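Local atomic coordinates of apoptosis regulator Bcl-2 homolog (Canarypox virus, PDB entry 5WOS), a protein that inhibits apoptosis of the infected host cell, binding BAK1, BAX and other BH3-containing proteins such as BIM, BID and PUMA. Residues Y16-L20 with P122-E127; N25-E29 with K50-D54. All blocks are in the same frame, centred on the assembly; numbering follows the deposited sequence.

Overall arrangement
Helix 14-32, near the N terminus of this Bcl-2 helical bundle, takes part in both contacts. Its first turns, Y16-L20, meet P122-E127 of helix 121-138 in contact 1, which closes a loop of about a hundred residues. Farther along, N25-E29 meets K50-D54 of helix 43-69 in contact 2, a loop of twenty residues nested wholly within the first and tying the N-terminal helix to the next one in the chain. The centres of the two contacts lie about 14 Å apart, yet their segments touch: F27, within 25-29, packs on 122-127, its CZ 3.5 Å from I125 CD1 and its ring also against P122.

Contact 1: Y16-L20 with P122-E127; sequences YYTIL and PDIITE
Y16 spans the gap to helix 121-138, its hydroxyl donating to D123 OD1. The OH-OD1 distance is 2.3 Å, too short to be taken at face value, so the exact length is doubtful. With CG anti to the backbone N (chi1 177°), the phenol extends across to helix 121-138, where ring and carboxylate lie nearly coplanar, their planes 10° apart. One ring face takes a CH-pi contact from T126, whose CG2 stands 4.2 Å from the centroid, displaced toward the rim. At the ring edge, CE1 meets the CG methylene of E127.

One turn on, I19 brings its CG2 methyl to within 3.7 Å of T126 CG2, the two side chains running past each other in opposite directions. T126 CG2 thereby touches both the Y16 ring and I19. The OG1 branch of T126 instead turns back along its own helix to P122 O at 2.5 Å. That carbonyl also accepts T126 N from the opposite face of its plane.

L20 completes the interface. Its CD1 packs 3.7 Å from P122 CB, while CD2 lies beside D123 OD1.

The segment axes cross at 125° with a closest approach of 9.9 Å. This is helix-helix packing of the Bcl-2 fold, joining the N-terminal helix to the last one; I125 continues it onto I78 of helix 78-86, and W143 of the C-terminal loop touches I19.

Contact 2: N25-E29 with K50-D54; sequences NYFIE and KNMCD
Y26 and D54 supply the hydrogen bond between the two segments: the phenol OH donates to D54 OD1 at 2.5 Å, a very short distance. The acceptor lies at the ring edge, in its plane, while the carboxylate as a whole is turned 41° from that plane. CG of Y26 anti to the backbone N (chi1 -180°) carries the ring out toward helix 43-69.

C53 and K50 also pack on the ring. CB of C53 presses obliquely against its hydroxyl end, 3.4 Å from Y26 CZ. The C53 sulfur makes a sulfur-aromatic contact, SG standing 4.6 Å from the centroid and 30° off the normal. The K50 and Y26 side chains cross at about a right angle, K50 CG 3.7 Å from Y26 CE2. Y46 and L57 of helix 43-69 and A103 of helix 92-112 pack on Y26 as well.

Electrostatics enter through E29 and K50. The carboxylate of E29 meets the methylenes of K50, E29 OE2 lying 3.2 Å from K50 CD, yet the lysine chain bends and its NZ stays 4.4 Å from E29 OE2. E29 OE1 bonds to the backbone N of R36 and to Y46 OH, a second polar link between the helices.

Helix 43-69 also faces the bound peptide through M52. The chemistry thus pairs a buried phenol, bonded to D54, with an opposite-charge approach short of a salt bridge, probably a weaker attraction, E29 being held chiefly by Y46 and R36.

Contact 1: Y16-L20 with P122-E127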
ATOM      1  N   TYR A  16       7.708   0.421 -12.536  1.00 42.98           N
ATOM      2  CA  TYR A  16       6.391  -0.143 -12.257  1.00 40.12           C
ATOM      3  C   TYR A  16       6.503  -1.531 -11.642  1.00 43.65           C
ATOM      4  O   TYR A  16       5.801  -1.851 -10.673  1.00 42.49           O
ATOM      5  CB  TYR A  16       5.547  -0.193 -13.535  1.00 46.89           C
ATOM      6  CG  TYR A  16       4.193  -0.832 -13.336  1.00 43.14           C
ATOM      7  CD1 TYR A  16       3.080  -0.066 -13.015  1.00 44.41           C
ATOM      8  CD2 TYR A  16       4.027  -2.205 -13.460  1.00 44.44           C
ATOM      9  CE1 TYR A  16       1.840  -0.648 -12.826  1.00 40.45           C
ATOM     10  CE2 TYR A  16       2.793  -2.797 -13.271  1.00 42.41           C
ATOM     11  CZ  TYR A  16       1.701  -2.015 -12.954  1.00 42.76           C
ATOM     12  OH  TYR A  16       0.467  -2.600 -12.767  1.00 49.14           O
ATOM     13  N   TYR A  17       7.394  -2.366 -12.183  1.00 47.06           N
ATOM     14  CA  TYR A  17       7.496  -3.746 -11.726  1.00 45.38           C
ATOM     15  C   TYR A  17       8.405  -3.873 -10.511  1.00 37.74           C
ATOM     16  O   TYR A  17       8.234  -4.796  -9.710  1.00 36.34           O
ATOM     17  CB  TYR A  17       7.967  -4.631 -12.884  1.00 47.85           C
ATOM     18  CG  TYR A  17       6.859  -4.869 -13.898  1.00 40.12           C
ATOM     19  CD1 TYR A  17       5.750  -5.626 -13.561  1.00 43.25           C
ATOM     20  CD2 TYR A  17       6.910  -4.316 -15.174  1.00 40.04           C
ATOM     21  CE1 TYR A  17       4.723  -5.842 -14.458  1.00 44.81           C
ATOM     22  CE2 TYR A  17       5.882  -4.527 -16.088  1.00 43.34           C
ATOM     23  CZ  TYR A  17       4.791  -5.291 -15.722  1.00 51.19           C
ATOM     24  OH  TYR A  17       3.763  -5.512 -16.617  1.00 43.14           O
ATOM     25  N   THR A  18       9.353  -2.949 -10.336  1.00 40.28           N
ATOM     26  CA  THR A  18      10.139  -2.928  -9.105  1.00 39.92           C
ATOM     27  C   THR A  18       9.232  -2.751  -7.891  1.00 35.21           C
ATOM     28  O   THR A  18       9.416  -3.412  -6.864  1.00 34.93           O
ATOM     29  CB  THR A  18      11.191  -1.812  -9.159  1.00 44.60           C
ATOM     30  OG1 THR A  18      12.055  -2.009 -10.288  1.00 47.64           O
ATOM     31  CG2 THR A  18      12.047  -1.811  -7.891  1.00 36.32           C
ATOM     32  N   ILE A  19       8.243  -1.863  -7.990  1.00 36.29           N
ATOM     33  CA  ILE A  19       7.302  -1.667  -6.891  1.00 37.75           C
ATOM     34  C   ILE A  19       6.298  -2.812  -6.832  1.00 36.90           C
ATOM     35  O   ILE A  19       6.013  -3.350  -5.759  1.00 36.48           O
ATOM     36  CB  ILE A  19       6.604  -0.300  -7.032  1.00 42.78           C
ATOM     37  CG1 ILE A  19       7.553   0.820  -6.597  1.00 42.50           C
ATOM     38  CG2 ILE A  19       5.299  -0.248  -6.226  1.00 39.25           C
ATOM     39  CD1 ILE A  19       7.956   1.717  -7.715  1.00 39.10           C
ATOM     40  N   LEU A  20       5.753  -3.206  -7.985  1.00 40.04           N
ATOM     41  CA  LEU A  20       4.708  -4.227  -8.009  1.00 33.12           C
ATOM     42  C   LEU A  20       5.190  -5.537  -7.398  1.00 34.38           C
ATOM     43  O   LEU A  20       4.443  -6.198  -6.671  1.00 36.77           O
ATOM     44  CB  LEU A  20       4.232  -4.444  -9.447  1.00 31.85           C
ATOM     45  CG  LEU A  20       3.193  -5.545  -9.683  1.00 34.67           C
ATOM     46  CD1 LEU A  20       1.830  -5.161  -9.123  1.00 36.54           C
ATOM     47  CD2 LEU A  20       3.096  -5.846 -11.163  1.00 41.92           C
ATOM     48  N   PRO A 122      -2.954  -5.312  -6.313  1.00 42.53           N
ATOM     49  CA  PRO A 122      -1.557  -4.866  -6.461  1.00 43.55           C
ATOM     50  C   PRO A 122      -1.364  -3.897  -7.614  1.00 41.63           C
ATOM     51  O   PRO A 122      -0.730  -2.846  -7.445  1.00 41.33           O
ATOM     52  CB  PRO A 122      -0.796  -6.181  -6.672  1.00 40.34           C
ATOM     53  CG  PRO A 122      -1.662  -7.228  -6.046  1.00 41.18           C
ATOM     54  CD  PRO A 122      -3.068  -6.782  -6.291  1.00 46.12           C
ATOM     55  N   ASP A 123      -1.902  -4.222  -8.790  1.00 46.57           N
ATOM     56  CA  ASP A 123      -1.765  -3.330  -9.935  1.00 42.69           C
ATOM     57  C   ASP A 123      -2.516  -2.025  -9.711  1.00 44.70           C
ATOM     58  O   ASP A 123      -2.054  -0.958 -10.132  1.00 45.11           O
ATOM     59  CB  ASP A 123      -2.266  -4.030 -11.195  1.00 43.75           C
ATOM     60  CG  ASP A 123      -1.308  -5.095 -11.693  1.00 46.59           C
ATOM     61  OD1 ASP A 123      -0.182  -4.745 -12.107  1.00 57.66           O
ATOM     62  OD2 ASP A 123      -1.681  -6.284 -11.662  1.00 66.31           O
ATOM     63  N   ILE A 124      -3.667  -2.084  -9.036  1.00 44.30           N
ATOM     64  CA  ILE A 124      -4.497  -0.893  -8.873  1.00 46.96           C
ATOM     65  C   ILE A 124      -3.786   0.154  -8.022  1.00 55.21           C
ATOM     66  O   ILE A 124      -3.804   1.349  -8.349  1.00 43.91           O
ATOM     67  CB  ILE A 124      -5.867  -1.270  -8.278  1.00 50.55           C
ATOM     68  CG1 ILE A 124      -6.663  -2.107  -9.284  1.00 52.47           C
ATOM     69  CG2 ILE A 124      -6.658  -0.012  -7.899  1.00 51.22           C
ATOM     70  CD1 ILE A 124      -7.967  -2.663  -8.741  1.00 65.92           C
ATOM     71  N   ILE A 125      -3.165  -0.258  -6.915  1.00 51.17           N
ATOM     72  CA  ILE A 125      -2.486   0.729  -6.083  1.00 45.01           C
ATOM     73  C   ILE A 125      -1.142   1.107  -6.692  1.00 45.04           C
ATOM     74  O   ILE A 125      -0.760   2.281  -6.687  1.00 46.01           O
ATOM     75  CB  ILE A 125      -2.347   0.244  -4.624  1.00 37.77           C
ATOM     76  CG1 ILE A 125      -1.259  -0.818  -4.460  1.00 47.53           C
ATOM     77  CG2 ILE A 125      -3.679  -0.291  -4.105  1.00 43.21           C
ATOM     78  CD1 ILE A 125      -0.894  -1.035  -3.009  1.00 55.23           C
ATOM     79  N   THR A 126      -0.421   0.136  -7.259  1.00 40.20           N
ATOM     80  CA  THR A 126       0.821   0.460  -7.953  1.00 39.02           C
ATOM     81  C   THR A 126       0.568   1.457  -9.078  1.00 43.33           C
ATOM     82  O   THR A 126       1.359   2.385  -9.288  1.00 39.67           O
ATOM     83  CB  THR A 126       1.471  -0.810  -8.506  1.00 37.97           C
ATOM     84  OG1 THR A 126       1.552  -1.802  -7.477  1.00 40.44           O
ATOM     85  CG2 THR A 126       2.875  -0.515  -9.018  1.00 36.71           C
ATOM     86  N   GLU A 127      -0.534   1.279  -9.810  1.00 40.24           N
ATOM     87  CA  GLU A 127      -0.921   2.255 -10.824  1.00 42.10           C
ATOM     88  C   GLU A 127      -1.214   3.611 -10.195  1.00 43.41           C
ATOM     89  O   GLU A 127      -0.667   4.636 -10.622  1.00 42.98           O
ATOM     90  CB  GLU A 127      -2.142   1.754 -11.598  1.00 42.76           C
ATOM     91  CG  GLU A 127      -1.810   1.023 -12.885  1.00 51.26           C
ATOM     92  CD  GLU A 127      -3.052   0.630 -13.665  1.00 75.69           C
ATOM     93  OE1 GLU A 127      -3.259  -0.584 -13.879  1.00 71.78           O
ATOM     94  OE2 GLU A 127      -3.826   1.533 -14.056  1.00 69.49           O
TER

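Contact 2: N25-E29 with K50-D54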
ATOM      1  N   ASN A  25       3.745  -9.485  -3.574  1.00 38.95           N
ATOM      2  CA  ASN A  25       4.109 -10.553  -2.653  1.00 39.74           C
ATOM      3  C   ASN A  25       3.666 -10.262  -1.224  1.00 37.69           C
ATOM      4  O   ASN A  25       3.333 -11.198  -0.488  1.00 35.29           O
ATOM      5  CB  ASN A  25       5.618 -10.799  -2.710  1.00 36.43           C
ATOM      6  CG  ASN A  25       6.008 -11.736  -3.842  1.00 39.00           C
ATOM      7  OD1 ASN A  25       5.917 -12.955  -3.708  1.00 47.45           O
ATOM      8  ND2 ASN A  25       6.445 -11.170  -4.961  1.00 43.49           N
ATOM      9  N   TYR A  26       3.644  -8.994  -0.806  1.00 37.06           N
ATOM     10  CA  TYR A  26       3.143  -8.700   0.531  1.00 33.94           C
ATOM     11  C   TYR A  26       1.649  -8.985   0.628  1.00 33.38           C
ATOM     12  O   TYR A  26       1.182  -9.551   1.624  1.00 36.37           O
ATOM     13  CB  TYR A  26       3.439  -7.253   0.915  1.00 36.57           C
ATOM     14  CG  TYR A  26       2.942  -6.915   2.303  1.00 32.13           C
ATOM     15  CD1 TYR A  26       1.883  -6.039   2.491  1.00 29.92           C
ATOM     16  CD2 TYR A  26       3.515  -7.497   3.422  1.00 32.45           C
ATOM     17  CE1 TYR A  26       1.420  -5.744   3.755  1.00 32.47           C
ATOM     18  CE2 TYR A  26       3.064  -7.205   4.687  1.00 34.78           C
ATOM     19  CZ  TYR A  26       2.013  -6.330   4.849  1.00 35.63           C
ATOM     20  OH  TYR A  26       1.558  -6.039   6.114  1.00 38.19           O
ATOM     21  N   PHE A  27       0.880  -8.602  -0.392  1.00 34.05           N
ATOM     22  CA  PHE A  27      -0.540  -8.932  -0.395  1.00 36.38           C
ATOM     23  C   PHE A  27      -0.734 -10.440  -0.325  1.00 39.61           C
ATOM     24  O   PHE A  27      -1.513 -10.942   0.493  1.00 39.72           O
ATOM     25  CB  PHE A  27      -1.219  -8.354  -1.642  1.00 34.14           C
ATOM     26  CG  PHE A  27      -1.391  -6.858  -1.613  1.00 33.06           C
ATOM     27  CD1 PHE A  27      -0.786  -6.079  -0.637  1.00 37.30           C
ATOM     28  CD2 PHE A  27      -2.172  -6.227  -2.567  1.00 37.34           C
ATOM     29  CE1 PHE A  27      -0.954  -4.705  -0.621  1.00 40.15           C
ATOM     30  CE2 PHE A  27      -2.343  -4.860  -2.553  1.00 35.58           C
ATOM     31  CZ  PHE A  27      -1.733  -4.099  -1.579  1.00 37.99           C
ATOM     32  N   ILE A  28      -0.013 -11.182  -1.170  1.00 40.95           N
ATOM     33  CA  ILE A  28      -0.062 -12.642  -1.119  1.00 37.98           C
ATOM     34  C   ILE A  28       0.248 -13.130   0.291  1.00 43.11           C
ATOM     35  O   ILE A  28      -0.519 -13.895   0.889  1.00 43.76           O
ATOM     36  CB  ILE A  28       0.913 -13.242  -2.149  1.00 45.13           C
ATOM     37  CG1 ILE A  28       0.414 -12.964  -3.569  1.00 43.24           C
ATOM     38  CG2 ILE A  28       1.073 -14.744  -1.934  1.00 44.94           C
ATOM     39  CD1 ILE A  28       1.440 -13.239  -4.636  1.00 32.92           C
ATOM     40  N   GLU A  29       1.383 -12.697   0.844  1.00 39.72           N
ATOM     41  CA  GLU A  29       1.771 -13.165   2.169  1.00 39.42           C
ATOM     42  C   GLU A  29       0.740 -12.772   3.218  1.00 42.17           C
ATOM     43  O   GLU A  29       0.444 -13.555   4.128  1.00 44.15           O
ATOM     44  CB  GLU A  29       3.151 -12.621   2.543  1.00 38.18           C
ATOM     45  CG  GLU A  29       3.625 -13.088   3.925  1.00 42.85           C
ATOM     46  CD  GLU A  29       5.124 -12.940   4.133  1.00 50.93           C
ATOM     47  OE1 GLU A  29       5.845 -12.669   3.149  1.00 55.53           O
ATOM     48  OE2 GLU A  29       5.584 -13.101   5.283  1.00 51.04           O
ATOM     49  N   LYS A  50       7.688  -5.312   4.605  1.00 35.89           N
ATOM     50  CA  LYS A  50       6.765  -6.249   5.237  1.00 39.15           C
ATOM     51  C   LYS A  50       6.549  -5.897   6.703  1.00 39.22           C
ATOM     52  O   LYS A  50       5.418  -5.937   7.201  1.00 41.84           O
ATOM     53  CB  LYS A  50       7.290  -7.681   5.101  1.00 46.41           C
ATOM     54  CG  LYS A  50       6.325  -8.753   5.596  1.00 52.33           C
ATOM     55  CD  LYS A  50       6.858 -10.164   5.344  1.00 46.73           C
ATOM     56  CE  LYS A  50       8.145 -10.438   6.105  1.00 46.25           C
ATOM     57  NZ  LYS A  50       7.982 -10.230   7.576  1.00 84.66           N
ATOM     58  N   ASN A  51       7.623  -5.542   7.411  1.00 36.99           N
ATOM     59  CA  ASN A  51       7.495  -5.203   8.825  1.00 35.78           C
ATOM     60  C   ASN A  51       6.838  -3.844   9.008  1.00 39.54           C
ATOM     61  O   ASN A  51       5.999  -3.669   9.901  1.00 39.51           O
ATOM     62  CB  ASN A  51       8.867  -5.227   9.495  1.00 37.89           C
ATOM     63  CG  ASN A  51       9.392  -6.631   9.692  1.00 37.45           C
ATOM     64  OD1 ASN A  51       8.629  -7.567   9.937  1.00 39.55           O
ATOM     65  ND2 ASN A  51      10.700  -6.789   9.581  1.00 37.02           N
ATOM     66  N   MET A  52       7.207  -2.868   8.178  1.00 39.49           N
ATOM     67  CA  MET A  52       6.597  -1.545   8.270  1.00 39.43           C
ATOM     68  C   MET A  52       5.080  -1.633   8.175  1.00 35.44           C
ATOM     69  O   MET A  52       4.358  -1.012   8.965  1.00 44.19           O
ATOM     70  CB  MET A  52       7.147  -0.639   7.171  1.00 35.48           C
ATOM     71  CG  MET A  52       8.581  -0.198   7.385  1.00 35.02           C
ATOM     72  SD  MET A  52       9.135   0.885   6.062  1.00 41.27           S
ATOM     73  CE  MET A  52      10.718   1.421   6.702  1.00 43.12           C
ATOM     74  N   CYS A  53       4.573  -2.399   7.207  1.00 32.92           N
ATOM     75  CA  CYS A  53       3.128  -2.513   7.037  1.00 40.56           C
ATOM     76  C   CYS A  53       2.494  -3.314   8.167  1.00 36.59           C
ATOM     77  O   CYS A  53       1.357  -3.032   8.561  1.00 41.82           O
ATOM     78  CB  CYS A  53       2.804  -3.155   5.687  1.00 38.58           C
ATOM     79  SG  CYS A  53       3.334  -2.188   4.252  1.00 39.24           S
ATOM     80  N   ASP A  54       3.207  -4.307   8.700  1.00 39.02           N
ATOM     81  CA  ASP A  54       2.658  -5.102   9.793  1.00 40.77           C
ATOM     82  C   ASP A  54       2.543  -4.290  11.077  1.00 40.64           C
ATOM     83  O   ASP A  54       1.689  -4.591  11.920  1.00 40.99           O
ATOM     84  CB  ASP A  54       3.519  -6.344  10.028  1.00 36.42           C
ATOM     85  CG  ASP A  54       3.324  -7.404   8.960  1.00 42.18           C
ATOM     86  OD1 ASP A  54       2.473  -7.206   8.067  1.00 47.19           O
ATOM     87  OD2 ASP A  54       4.023  -8.437   9.013  1.00 63.18           O
TER